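Local coordinates for protein YcaO (Methanopyrus kandleri, PDB 6CI7) that binds magnesium and adenine nucleotide and, as a YcaO-family enzyme, probably uses ATP to activate a peptide backbone amide, at residues A[44-49]-A[66-71]; A[155-160]-A[345-350]; A[219-224]-A[247-252]. All coordinates share one frame; numbering follows the deposited sequence.

From the N terminus, contact 1 is the first to close: residues 44-49 of strand 45-54 meet the start of helix 68-84, after a short loop made mainly of the rest of that strand and strand 57-64. Contact 2 opens much later and closes a long loop, joining helix 154-176 to strand 346-351. Contact 3 is nested within that loop, packing strand 217-224 against helix 241-260. Contacts 1 and 3 touch directly, I45 CD1 lying 3.6 Å from L250 CD2, and contacts 2 and 3 meet where Q160 adjoins R247. Contacts 1 and 2 stay about 9 Å apart at their nearest atoms. All three supply residues that bind the ATP analogue.

Contact 1 (A[44-49]-A[66-71]); sequences PIPVEI and TTRIQA. With ACP (phosphomethylphosphonic acid adenylate ester), chain G.
R68 reaches E48 with CG anti to its backbone N (chi1 -165°) and two further bends, while E48 turns CG beside its backbone N (chi1 -71°). Their planes stand 78° apart, and E48 OE2 alone takes the salt bridge. It accepts from R68 NH2 at 2.7 Å, on the anti side but tilted out of the carboxylate plane, and from R68 NE at 3.0 Å in a weak bond. S39 OG also binds OE2, and R50 pairs with OE1, which probably limits the carboxylate's rotation. P46 CB lies over the centre of one guanidinium face, 3.4 Å from R68 CZ. A leucine replacing R68 would probably leave E48 OE2 without its salt bridge and D40 O without this donor, and lose the flat group under P46 CB. The A71 methyl sits against the strand, with CB 3.7 Å from E48 CG. T67 is the N-cap, its OG1 accepting from Q70 N at 3.1 Å. Q70 reads the Hoogsteen edge of adenine: NE2 donates to ACP N7 at 3.0 Å and OE1 accepts weakly from N6. This N-capped helix start, packed on strand 45-54, contributes Q70 to the adenine end of the nucleotide site.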
loop_
_atom_site.group_PDB
_atom_site.type_symbol
_atom_site.label_atom_id
_atom_site.label_comp_id
_atom_site.label_asym_id
_atom_site.label_seq_id
_atom_site.Cartn_x
_atom_site.Cartn_y
_atom_site.Cartn_z
ATOM N N PRO A 44 -7.329 -20.773 -0.298
ATOM C CA PRO A 44 -8.692 -20.281 -0.071
ATOM C C PRO A 44 -8.933 -18.817 -0.498
ATOM O O PRO A 44 -10.058 -18.332 -0.364
ATOM C CB PRO A 44 -8.861 -20.437 1.450
ATOM C CG PRO A 44 -7.476 -20.241 2.001
ATOM C CD PRO A 44 -6.487 -20.618 0.911
ATOM N N ILE A 45 -7.916 -18.136 -1.024
ATOM C CA ILE A 45 -7.988 -16.674 -1.246
ATOM C C ILE A 45 -8.335 -16.305 -2.695
ATOM O O ILE A 45 -7.544 -16.566 -3.610
ATOM C CB ILE A 45 -6.697 -15.921 -0.790
ATOM C CG1 ILE A 45 -6.363 -16.202 0.691
ATOM C CG2 ILE A 45 -6.791 -14.417 -1.093
ATOM C CD1 ILE A 45 -7.399 -15.753 1.717
ATOM N N PRO A 46 -9.516 -15.677 -2.894
ATOM C CA PRO A 46 -9.897 -15.155 -4.202
ATOM C C PRO A 46 -8.951 -14.047 -4.617
ATOM O O PRO A 46 -8.697 -13.110 -3.836
ATOM C CB PRO A 46 -11.297 -14.567 -3.984
ATOM C CG PRO A 46 -11.688 -14.875 -2.586
ATOM C CD PRO A 46 -10.495 -15.348 -1.838
ATOM N N VAL A 47 -8.421 -14.168 -5.823
ATOM C CA VAL A 47 -7.628 -13.107 -6.417
ATOM C C VAL A 47 -8.328 -12.740 -7.723
ATOM O O VAL A 47 -8.839 -13.611 -8.431
ATOM C CB VAL A 47 -6.148 -13.532 -6.648
ATOM C CG1 VAL A 47 -5.349 -12.436 -7.354
ATOM C CG2 VAL A 47 -5.468 -13.880 -5.326
ATOM N N GLU A 48 -8.368 -11.444 -8.014
ATOM C CA GLU A 48 -8.986 -10.911 -9.221
ATOM C C GLU A 48 -7.954 -10.143 -10.033
ATOM O O GLU A 48 -7.183 -9.368 -9.476
ATOM C CB GLU A 48 -10.172 -10.015 -8.843
ATOM C CG GLU A 48 -11.360 -10.794 -8.295
ATOM C CD GLU A 48 -12.126 -11.564 -9.363
ATOM O OE1 GLU A 48 -12.353 -11.012 -10.455
ATOM O OE2 GLU A 48 -12.506 -12.727 -9.112
ATOM N N ILE A 49 -7.921 -10.381 -11.340
ATOM C CA ILE A 49 -6.946 -9.727 -12.221
ATOM C C ILE A 49 -7.695 -8.947 -13.290
ATOM O O ILE A 49 -8.682 -9.431 -13.849
ATOM C CB ILE A 49 -5.932 -10.730 -12.848
ATOM C CG1 ILE A 49 -5.046 -11.370 -11.775
ATOM C CG2 ILE A 49 -5.012 -10.066 -13.870
ATOM C CD1 ILE A 49 -5.440 -12.793 -11.469
ATOM N N THR A 66 -10.750 -11.718 1.494
ATOM C CA THR A 66 -11.168 -12.977 2.113
ATOM C C THR A 66 -12.391 -13.562 1.418
ATOM O O THR A 66 -12.633 -14.776 1.498
ATOM C CB THR A 66 -11.478 -12.817 3.604
ATOM O OG1 THR A 66 -12.468 -11.797 3.773
ATOM C CG2 THR A 66 -10.217 -12.449 4.373
ATOM N N THR A 67 -13.161 -12.701 0.749
ATOM C CA THR A 67 -14.339 -13.121 -0.023
ATOM C C THR A 67 -14.206 -12.696 -1.484
ATOM O O THR A 67 -13.434 -11.766 -1.809
ATOM C CB THR A 67 -15.631 -12.496 0.514
ATOM O OG1 THR A 67 -15.579 -11.082 0.290
ATOM C CG2 THR A 67 -15.832 -12.787 1.999
ATOM N N ARG A 68 -14.962 -13.374 -2.349
ATOM C CA ARG A 68 -15.005 -13.055 -3.774
ATOM C C ARG A 68 -15.492 -11.630 -4.053
ATOM O O ARG A 68 -14.952 -10.950 -4.945
ATOM C CB ARG A 68 -15.878 -14.058 -4.522
ATOM C CG ARG A 68 -15.712 -14.029 -6.033
ATOM C CD ARG A 68 -14.769 -15.144 -6.438
ATOM N NE ARG A 68 -13.536 -14.617 -6.970
ATOM C CZ ARG A 68 -12.396 -15.297 -7.092
ATOM N NH1 ARG A 68 -12.283 -16.554 -6.668
ATOM N NH2 ARG A 68 -11.338 -14.678 -7.608
ATOM N N ILE A 69 -16.503 -11.187 -3.299
ATOM C CA ILE A 69 -17.020 -9.812 -3.411
ATOM C C ILE A 69 -15.885 -8.812 -3.140
ATOM O O ILE A 69 -15.592 -7.985 -3.996
ATOM C CB ILE A 69 -18.250 -9.543 -2.504
ATOM C CG1 ILE A 69 -19.468 -10.334 -3.014
ATOM C CG2 ILE A 69 -18.566 -8.045 -2.467
ATOM C CD1 ILE A 69 -20.692 -10.306 -2.113
ATOM N N GLN A 70 -15.227 -8.934 -1.983
ATOM C CA GLN A 70 -14.117 -8.050 -1.636
ATOM C C GLN A 70 -12.971 -8.048 -2.663
ATOM O O GLN A 70 -12.487 -6.976 -3.019
ATOM C CB GLN A 70 -13.607 -8.309 -0.200
ATOM C CG GLN A 70 -12.408 -7.452 0.240
ATOM C CD GLN A 70 -12.603 -5.947 0.078
ATOM O OE1 GLN A 70 -13.720 -5.435 0.142
ATOM N NE2 GLN A 70 -11.501 -5.230 -0.133
ATOM N N ALA A 71 -12.565 -9.226 -3.154
ATOM C CA ALA A 71 -11.588 -9.303 -4.250
ATOM C C ALA A 71 -12.003 -8.476 -5.483
ATOM O O ALA A 71 -11.167 -7.818 -6.097
ATOM C CB ALA A 71 -11.324 -10.750 -4.637
HETATM P PG ACP G . -0.866 -2.213 -3.272
HETATM O O1G ACP G . -0.924 -0.603 -3.183
HETATM O O2G ACP G . -1.456 -2.674 -4.697
HETATM O O3G ACP G . 0.547 -2.620 -3.166
HETATM P PB ACP G . -3.472 -2.393 -1.921
HETATM O O1B ACP G . -3.318 -0.831 -1.529
HETATM O O2B ACP G . -3.833 -2.556 -3.348
HETATM C C3B ACP G . -1.786 -3.032 -1.903
HETATM P PA ACP G . -6.182 -3.399 -1.536
HETATM O O1A ACP G . -7.064 -3.588 -0.327
HETATM O O2A ACP G . -6.162 -4.563 -2.499
HETATM O O3A ACP G . -4.651 -3.098 -1.033
HETATM O "O5'" ACP G . -6.758 -2.091 -2.257
HETATM C "C5'" ACP G . -6.943 -1.858 -3.664
HETATM C "C4'" ACP G . -7.590 -0.475 -3.868
HETATM O "O4'" ACP G . -9.009 -0.609 -3.709
HETATM C "C3'" ACP G . -7.179 0.569 -2.825
HETATM O "O3'" ACP G . -7.251 1.893 -3.388
HETATM C "C2'" ACP G . -8.229 0.382 -1.751
HETATM O "O2'" ACP G . -8.393 1.494 -0.908
HETATM C "C1'" ACP G . -9.472 0.133 -2.575
HETATM N N9 ACP G . -10.462 -0.650 -1.819
HETATM C C8 ACP G . -10.248 -1.867 -1.300
HETATM N N7 ACP G . -11.339 -2.316 -0.638
HETATM C C5 ACP G . -12.280 -1.355 -0.733
HETATM C C6 ACP G . -13.677 -1.192 -0.258
HETATM N N6 ACP G . -14.277 -2.180 0.451
HETATM N N1 ACP G . -14.322 -0.044 -0.566
HETATM C C2 ACP G . -13.721 0.939 -1.285
HETATM N N3 ACP G . -12.449 0.865 -1.743
HETATM C C4 ACP G . -11.695 -0.250 -1.510
HETATM O O HOH W 1 -10.759 -16.726 2.059
#

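Contact 2 (A[155-160]-A[345-350]); sequences EEAVIQ and PVVRVR. With ACP (phosphomethylphosphonic acid adenylate ester), chain G.
V347 CG2 rests against the peptide link between A157 and V158, and this is the tight part of the contact. The methyl is 3.9 Å from A157 CB and equally near the V158 backbone N. With chi1 at -48°, V347 holds CG2 between its backbone N and carbonyl carbon, which aims that branch at the helix. V158 crosses V347 at about a right angle, bringing V158 CG2 to 4.1 Å from V347 CG2. The small methyl of A157 probably allows the close approach: the segment axes come to 7.6 Å and run roughly parallel, 29° apart. Toward V349 the side-chain pair is looser, V158 CG1 standing 4.5 Å from V349 CG2, although V349 CG2 still rests on the helix backbone, 4.1 Å from V158 O. The loose end is at the partly exposed P345, where A157 CB is 4.4 Å from P345 O. The side chains that meet are all apolar, and no polar bond joins the two segments, whereas another side of the helix faces the nucleotide. There Q160 NE2 donates a nearly straight bond of 2.9 Å to ACP O1B, its OE1 being held by S149, and E156 forms a salt bridge with R12. Among its neighbours, strand 346-351 runs antiparallel between strands 332-336 and 148-150, helix 154-176 runs along the face that carries V347 and V349, and helix 313-325 packs on V158 and I159.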
loop_
_atom_site.group_PDB
_atom_site.type_symbol
_atom_site.label_atom_id
_atom_site.label_comp_id
_atom_site.label_asym_id
_atom_site.label_seq_id
_atom_site.Cartn_x
_atom_site.Cartn_y
_atom_site.Cartn_z
ATOM N N GLU A 155 -11.963 9.940 3.581
ATOM C CA GLU A 155 -11.381 9.364 4.810
ATOM C C GLU A 155 -10.905 7.926 4.650
ATOM O O GLU A 155 -9.844 7.579 5.159
ATOM C CB GLU A 155 -12.339 9.449 6.007
ATOM C CG GLU A 155 -12.534 10.852 6.561
ATOM C CD GLU A 155 -13.689 11.602 5.906
ATOM O OE1 GLU A 155 -14.269 11.111 4.907
ATOM O OE2 GLU A 155 -14.024 12.700 6.402
ATOM N N GLU A 156 -11.682 7.094 3.960
ATOM C CA GLU A 156 -11.249 5.725 3.666
ATOM C C GLU A 156 -9.911 5.729 2.952
ATOM O O GLU A 156 -9.000 4.988 3.340
ATOM C CB GLU A 156 -12.261 4.989 2.805
ATOM C CG GLU A 156 -13.452 4.446 3.562
ATOM C CD GLU A 156 -14.438 3.775 2.632
ATOM O OE1 GLU A 156 -15.460 3.260 3.124
ATOM O OE2 GLU A 156 -14.181 3.751 1.404
ATOM N N ALA A 157 -9.793 6.604 1.954
ATOM C CA ALA A 157 -8.624 6.688 1.102
ATOM C C ALA A 157 -7.400 7.219 1.858
ATOM O O ALA A 157 -6.303 6.658 1.735
ATOM C CB ALA A 157 -8.937 7.531 -0.134
ATOM N N VAL A 158 -7.595 8.281 2.645
ATOM C CA VAL A 158 -6.523 8.852 3.475
ATOM C C VAL A 158 -6.010 7.793 4.452
ATOM O O VAL A 158 -4.799 7.588 4.554
ATOM C CB VAL A 158 -6.952 10.145 4.213
ATOM C CG1 VAL A 158 -5.853 10.626 5.170
ATOM C CG2 VAL A 158 -7.282 11.244 3.204
ATOM N N ILE A 159 -6.926 7.097 5.129
ATOM C CA ILE A 159 -6.526 6.023 6.054
ATOM C C ILE A 159 -5.671 4.977 5.319
ATOM O O ILE A 159 -4.542 4.707 5.726
ATOM C CB ILE A 159 -7.734 5.375 6.772
ATOM C CG1 ILE A 159 -8.320 6.348 7.807
ATOM C CG2 ILE A 159 -7.330 4.069 7.455
ATOM C CD1 ILE A 159 -9.756 6.062 8.184
ATOM N N GLN A 160 -6.194 4.451 4.214
ATOM C CA GLN A 160 -5.540 3.378 3.492
ATOM C C GLN A 160 -4.207 3.818 2.886
ATOM O O GLN A 160 -3.201 3.105 2.992
ATOM C CB GLN A 160 -6.490 2.801 2.441
ATOM C CG GLN A 160 -6.250 1.330 2.132
ATOM C CD GLN A 160 -5.323 1.141 0.958
ATOM O OE1 GLN A 160 -5.091 2.068 0.173
ATOM N NE2 GLN A 160 -4.786 -0.071 0.818
ATOM N N PRO A 345 -13.873 9.241 -4.528
ATOM C CA PRO A 345 -12.752 9.843 -3.791
ATOM C C PRO A 345 -11.436 9.079 -4.012
ATOM O O PRO A 345 -11.371 7.868 -3.794
ATOM C CB PRO A 345 -13.206 9.748 -2.330
ATOM C CG PRO A 345 -14.698 9.809 -2.412
ATOM C CD PRO A 345 -15.051 9.044 -3.658
ATOM N N VAL A 346 -10.430 9.783 -4.515
ATOM C CA VAL A 346 -9.075 9.242 -4.668
ATOM C C VAL A 346 -8.146 10.301 -4.110
ATOM O O VAL A 346 -8.344 11.504 -4.361
ATOM C CB VAL A 346 -8.693 8.920 -6.153
ATOM C CG1 VAL A 346 -7.252 8.408 -6.274
ATOM C CG2 VAL A 346 -9.652 7.895 -6.763
ATOM N N VAL A 347 -7.156 9.855 -3.337
ATOM C CA VAL A 347 -6.109 10.745 -2.823
ATOM C C VAL A 347 -4.717 10.198 -3.121
ATOM O O VAL A 347 -4.552 9.003 -3.420
ATOM C CB VAL A 347 -6.257 11.068 -1.301
ATOM C CG1 VAL A 347 -7.686 11.481 -0.940
ATOM C CG2 VAL A 347 -5.808 9.900 -0.429
ATOM N N ARG A 348 -3.731 11.097 -3.063
ATOM C CA ARG A 348 -2.331 10.734 -2.908
ATOM C C ARG A 348 -1.859 11.258 -1.564
ATOM O O ARG A 348 -1.954 12.467 -1.300
ATOM C CB ARG A 348 -1.475 11.381 -3.980
ATOM C CG ARG A 348 -0.041 10.898 -3.961
ATOM C CD ARG A 348 0.017 9.716 -4.895
ATOM N NE ARG A 348 1.224 8.929 -4.758
ATOM C CZ ARG A 348 2.121 8.789 -5.716
ATOM N NH1 ARG A 348 1.956 9.409 -6.882
ATOM N NH2 ARG A 348 3.186 8.036 -5.495
ATOM N N VAL A 349 -1.338 10.365 -0.728
ATOM C CA VAL A 349 -0.810 10.767 0.567
ATOM C C VAL A 349 0.710 10.784 0.494
ATOM O O VAL A 349 1.340 9.803 0.045
ATOM C CB VAL A 349 -1.322 9.866 1.722
ATOM C CG1 VAL A 349 -0.610 10.180 3.034
ATOM C CG2 VAL A 349 -2.828 10.015 1.897
ATOM N N ARG A 350 1.290 11.910 0.916
ATOM C CA ARG A 350 2.739 11.999 1.104
ATOM C C ARG A 350 3.082 12.277 2.556
ATOM O O ARG A 350 2.427 13.076 3.226
ATOM C CB ARG A 350 3.389 13.045 0.181
ATOM C CG ARG A 350 2.897 13.075 -1.271
ATOM C CD ARG A 350 3.119 11.787 -2.075
ATOM N NE ARG A 350 4.531 11.440 -2.261
ATOM C CZ ARG A 350 5.054 10.235 -2.025
ATOM N NH1 ARG A 350 4.282 9.219 -1.613
ATOM N NH2 ARG A 350 6.358 10.045 -2.209
HETATM P PG ACP G . -0.866 -2.213 -3.272
HETATM O O1G ACP G . -0.924 -0.603 -3.183
HETATM O O2G ACP G . -1.456 -2.674 -4.697
HETATM O O3G ACP G . 0.547 -2.620 -3.166
HETATM P PB ACP G . -3.472 -2.393 -1.921
HETATM O O1B ACP G . -3.318 -0.831 -1.529
HETATM O O2B ACP G . -3.833 -2.556 -3.348
HETATM C C3B ACP G . -1.786 -3.032 -1.903
HETATM P PA ACP G . -6.182 -3.399 -1.536
HETATM O O1A ACP G . -7.064 -3.588 -0.327
HETATM O O2A ACP G . -6.162 -4.563 -2.499
HETATM O O3A ACP G . -4.651 -3.098 -1.033
HETATM O "O5'" ACP G . -6.758 -2.091 -2.257
HETATM C "C5'" ACP G . -6.943 -1.858 -3.664
HETATM C "C4'" ACP G . -7.590 -0.475 -3.868
HETATM O "O4'" ACP G . -9.009 -0.609 -3.709
HETATM C "C3'" ACP G . -7.179 0.569 -2.825
HETATM O "O3'" ACP G . -7.251 1.893 -3.388
HETATM C "C2'" ACP G . -8.229 0.382 -1.751
HETATM O "O2'" ACP G . -8.393 1.494 -0.908
HETATM C "C1'" ACP G . -9.472 0.133 -2.575
HETATM N N9 ACP G . -10.462 -0.650 -1.819
HETATM C C8 ACP G . -10.248 -1.867 -1.300
HETATM N N7 ACP G . -11.339 -2.316 -0.638
HETATM C C5 ACP G . -12.280 -1.355 -0.733
HETATM C C6 ACP G . -13.677 -1.192 -0.258
HETATM N N6 ACP G . -14.277 -2.180 0.451
HETATM N N1 ACP G . -14.322 -0.044 -0.566
HETATM C C2 ACP G . -13.721 0.939 -1.285
HETATM N N3 ACP G . -12.449 0.865 -1.743
HETATM C C4 ACP G . -11.695 -0.250 -1.510
#

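Contact 3 (A[219-224]-A[247-252]); sequences VGAVTE and RALLEV. With ACP (phosphomethylphosphonic acid adenylate ester), chain G.
Two alanines face each other here, A221 on the strand and A248 on the helix, with their CB atoms 4.0 Å apart. These small residues probably allow the close approach, 7.3 Å between the segment axes against the roughly 10 Å usual for a helix on a sheet. The A248 methyl also rests on the strand backbone, with CB 3.6 Å from V219 O. One turn further along, V252 straddles two strand residues. Its chi1 of 163° places CG1 anti to the backbone N, and the two methyls then diverge: CG2 reaches A221 CB at 3.7 Å, while CG1 meets T223 CG2 tip to tip at 3.7 Å. With T223 OG1 hydrogen-bonded to V232 N and E230 O, CG2 is the branch that faces V252. V219 CG1 extends the apolar patch beside A248.

R247 heads away from the strand, its chain bent at chi3, to the phosphates. NH1 donates to ACP O1A at 3.1 Å and NH2 to the bridging O3A at 2.9 Å, both bonds nearly straight; NH1 also bonds E9 O, which helps fix the guanidinium. The group thus spans the alpha phosphate and its link to the beta phosphate, and its charge would probably offset some of theirs. The chemistry therefore divides the helix: small apolar groups seat it on the sheet, and a cation on another side helps hold the nucleotide.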
loop_
_atom_site.group_PDB
_atom_site.type_symbol
_atom_site.label_atom_id
_atom_site.label_comp_id
_atom_site.label_asym_id
_atom_site.label_seq_id
_atom_site.Cartn_x
_atom_site.Cartn_y
_atom_site.Cartn_z
ATOM N N VAL A 219 3.352 -5.766 9.258
ATOM C CA VAL A 219 3.614 -7.198 9.191
ATOM C C VAL A 219 4.107 -7.591 7.802
ATOM O O VAL A 219 3.566 -7.152 6.786
ATOM C CB VAL A 219 2.369 -8.016 9.601
ATOM C CG1 VAL A 219 2.543 -9.509 9.345
ATOM C CG2 VAL A 219 2.025 -7.758 11.060
ATOM N N GLY A 220 5.147 -8.416 7.778
ATOM C CA GLY A 220 5.674 -8.986 6.541
ATOM C C GLY A 220 5.428 -10.480 6.500
ATOM O O GLY A 220 5.505 -11.165 7.532
ATOM N N ALA A 221 5.093 -10.975 5.313
ATOM C CA ALA A 221 4.993 -12.402 5.071
ATOM C C ALA A 221 5.951 -12.750 3.944
ATOM O O ALA A 221 5.937 -12.095 2.885
ATOM C CB ALA A 221 3.559 -12.804 4.730
ATOM N N VAL A 222 6.788 -13.760 4.197
ATOM C CA VAL A 222 7.801 -14.249 3.247
ATOM C C VAL A 222 7.571 -15.730 2.964
ATOM O O VAL A 222 7.209 -16.491 3.877
ATOM C CB VAL A 222 9.256 -14.062 3.754
ATOM C CG1 VAL A 222 9.679 -12.606 3.667
ATOM C CG2 VAL A 222 9.432 -14.581 5.181
ATOM N N THR A 223 7.775 -16.131 1.707
ATOM C CA THR A 223 7.619 -17.533 1.334
ATOM C C THR A 223 8.928 -18.226 0.971
ATOM O O THR A 223 9.890 -17.593 0.514
ATOM C CB THR A 223 6.607 -17.746 0.185
ATOM O OG1 THR A 223 7.062 -17.077 -0.998
ATOM C CG2 THR A 223 5.214 -17.252 0.566
ATOM N N GLU A 224 8.926 -19.536 1.193
ATOM C CA GLU A 224 9.913 -20.460 0.664
ATOM C C GLU A 224 9.183 -21.398 -0.298
ATOM O O GLU A 224 8.108 -21.894 0.020
ATOM C CB GLU A 224 10.496 -21.256 1.812
ATOM C CG GLU A 224 11.988 -21.470 1.739
ATOM C CD GLU A 224 12.555 -21.907 3.072
ATOM O OE1 GLU A 224 12.429 -21.151 4.061
ATOM O OE2 GLU A 224 13.129 -23.011 3.126
ATOM N N ARG A 247 -3.581 -8.675 5.654
ATOM C CA ARG A 247 -3.154 -7.976 4.445
ATOM C C ARG A 247 -1.815 -8.480 3.878
ATOM O O ARG A 247 -1.639 -8.540 2.655
ATOM C CB ARG A 247 -3.124 -6.477 4.710
ATOM C CG ARG A 247 -4.519 -5.887 4.879
ATOM C CD ARG A 247 -4.490 -4.372 5.024
ATOM N NE ARG A 247 -3.887 -3.718 3.862
ATOM C CZ ARG A 247 -4.441 -3.578 2.660
ATOM N NH1 ARG A 247 -5.655 -4.054 2.386
ATOM N NH2 ARG A 247 -3.755 -2.965 1.708
ATOM N N ALA A 248 -0.897 -8.870 4.765
ATOM C CA ALA A 248 0.351 -9.508 4.364
ATOM C C ALA A 248 0.110 -10.861 3.672
ATOM O O ALA A 248 0.672 -11.117 2.592
ATOM C CB ALA A 248 1.282 -9.664 5.561
ATOM N N LEU A 249 -0.731 -11.704 4.287
ATOM C CA LEU A 249 -1.121 -13.013 3.734
ATOM C C LEU A 249 -1.869 -12.898 2.407
ATOM O O LEU A 249 -1.576 -13.643 1.455
ATOM C CB LEU A 249 -1.940 -13.814 4.754
ATOM C CG LEU A 249 -1.188 -14.242 6.017
ATOM C CD1 LEU A 249 -2.134 -14.848 7.035
ATOM C CD2 LEU A 249 -0.059 -15.211 5.690
ATOM N N LEU A 250 -2.804 -11.947 2.345
ATOM C CA LEU A 250 -3.544 -11.643 1.118
ATOM C C LEU A 250 -2.627 -11.179 -0.021
ATOM O O LEU A 250 -2.841 -11.530 -1.190
ATOM C CB LEU A 250 -4.655 -10.606 1.374
ATOM C CG LEU A 250 -5.874 -10.973 2.249
ATOM C CD1 LEU A 250 -6.843 -9.816 2.307
ATOM C CD2 LEU A 250 -6.629 -12.209 1.812
ATOM N N GLU A 251 -1.597 -10.416 0.326
ATOM C CA GLU A 251 -0.647 -9.919 -0.671
ATOM C C GLU A 251 0.268 -11.014 -1.233
ATOM O O GLU A 251 0.665 -10.954 -2.396
ATOM C CB GLU A 251 0.157 -8.745 -0.110
ATOM C CG GLU A 251 0.726 -7.860 -1.193
ATOM C CD GLU A 251 0.737 -6.422 -0.781
ATOM O OE1 GLU A 251 1.783 -5.985 -0.221
ATOM O OE2 GLU A 251 -0.310 -5.757 -1.003
ATOM N N VAL A 252 0.581 -12.014 -0.404
ATOM C CA VAL A 252 1.281 -13.223 -0.856
ATOM C C VAL A 252 0.436 -13.963 -1.893
ATOM O O VAL A 252 0.923 -14.294 -2.988
ATOM C CB VAL A 252 1.613 -14.148 0.335
ATOM C CG1 VAL A 252 1.959 -15.560 -0.137
ATOM C CG2 VAL A 252 2.745 -13.560 1.159
HETATM P PG ACP G . -0.866 -2.213 -3.272
HETATM O O1G ACP G . -0.924 -0.603 -3.183
HETATM O O2G ACP G . -1.456 -2.674 -4.697
HETATM O O3G ACP G . 0.547 -2.620 -3.166
HETATM P PB ACP G . -3.472 -2.393 -1.921
HETATM O O1B ACP G . -3.318 -0.831 -1.529
HETATM O O2B ACP G . -3.833 -2.556 -3.348
HETATM C C3B ACP G . -1.786 -3.032 -1.903
HETATM P PA ACP G . -6.182 -3.399 -1.536
HETATM O O1A ACP G . -7.064 -3.588 -0.327
HETATM O O2A ACP G . -6.162 -4.563 -2.499
HETATM O O3A ACP G . -4.651 -3.098 -1.033
HETATM O "O5'" ACP G . -6.758 -2.091 -2.257
HETATM C "C5'" ACP G . -6.943 -1.858 -3.664
HETATM C "C4'" ACP G . -7.590 -0.475 -3.868
HETATM O "O4'" ACP G . -9.009 -0.609 -3.709
HETATM C "C3'" ACP G . -7.179 0.569 -2.825
HETATM O "O3'" ACP G . -7.251 1.893 -3.388
HETATM C "C2'" ACP G . -8.229 0.382 -1.751
HETATM O "O2'" ACP G . -8.393 1.494 -0.908
HETATM C "C1'" ACP G . -9.472 0.133 -2.575
HETATM N N9 ACP G . -10.462 -0.650 -1.819
HETATM C C8 ACP G . -10.248 -1.867 -1.300
HETATM N N7 ACP G . -11.339 -2.316 -0.638
HETATM C C5 ACP G . -12.280 -1.355 -0.733
HETATM C C6 ACP G . -13.677 -1.192 -0.258
HETATM N N6 ACP G . -14.277 -2.180 0.451
HETATM N N1 ACP G . -14.322 -0.044 -0.566
HETATM C C2 ACP G . -13.721 0.939 -1.285
HETATM N N3 ACP G . -12.449 0.865 -1.743
HETATM C C4 ACP G . -11.695 -0.250 -1.510
#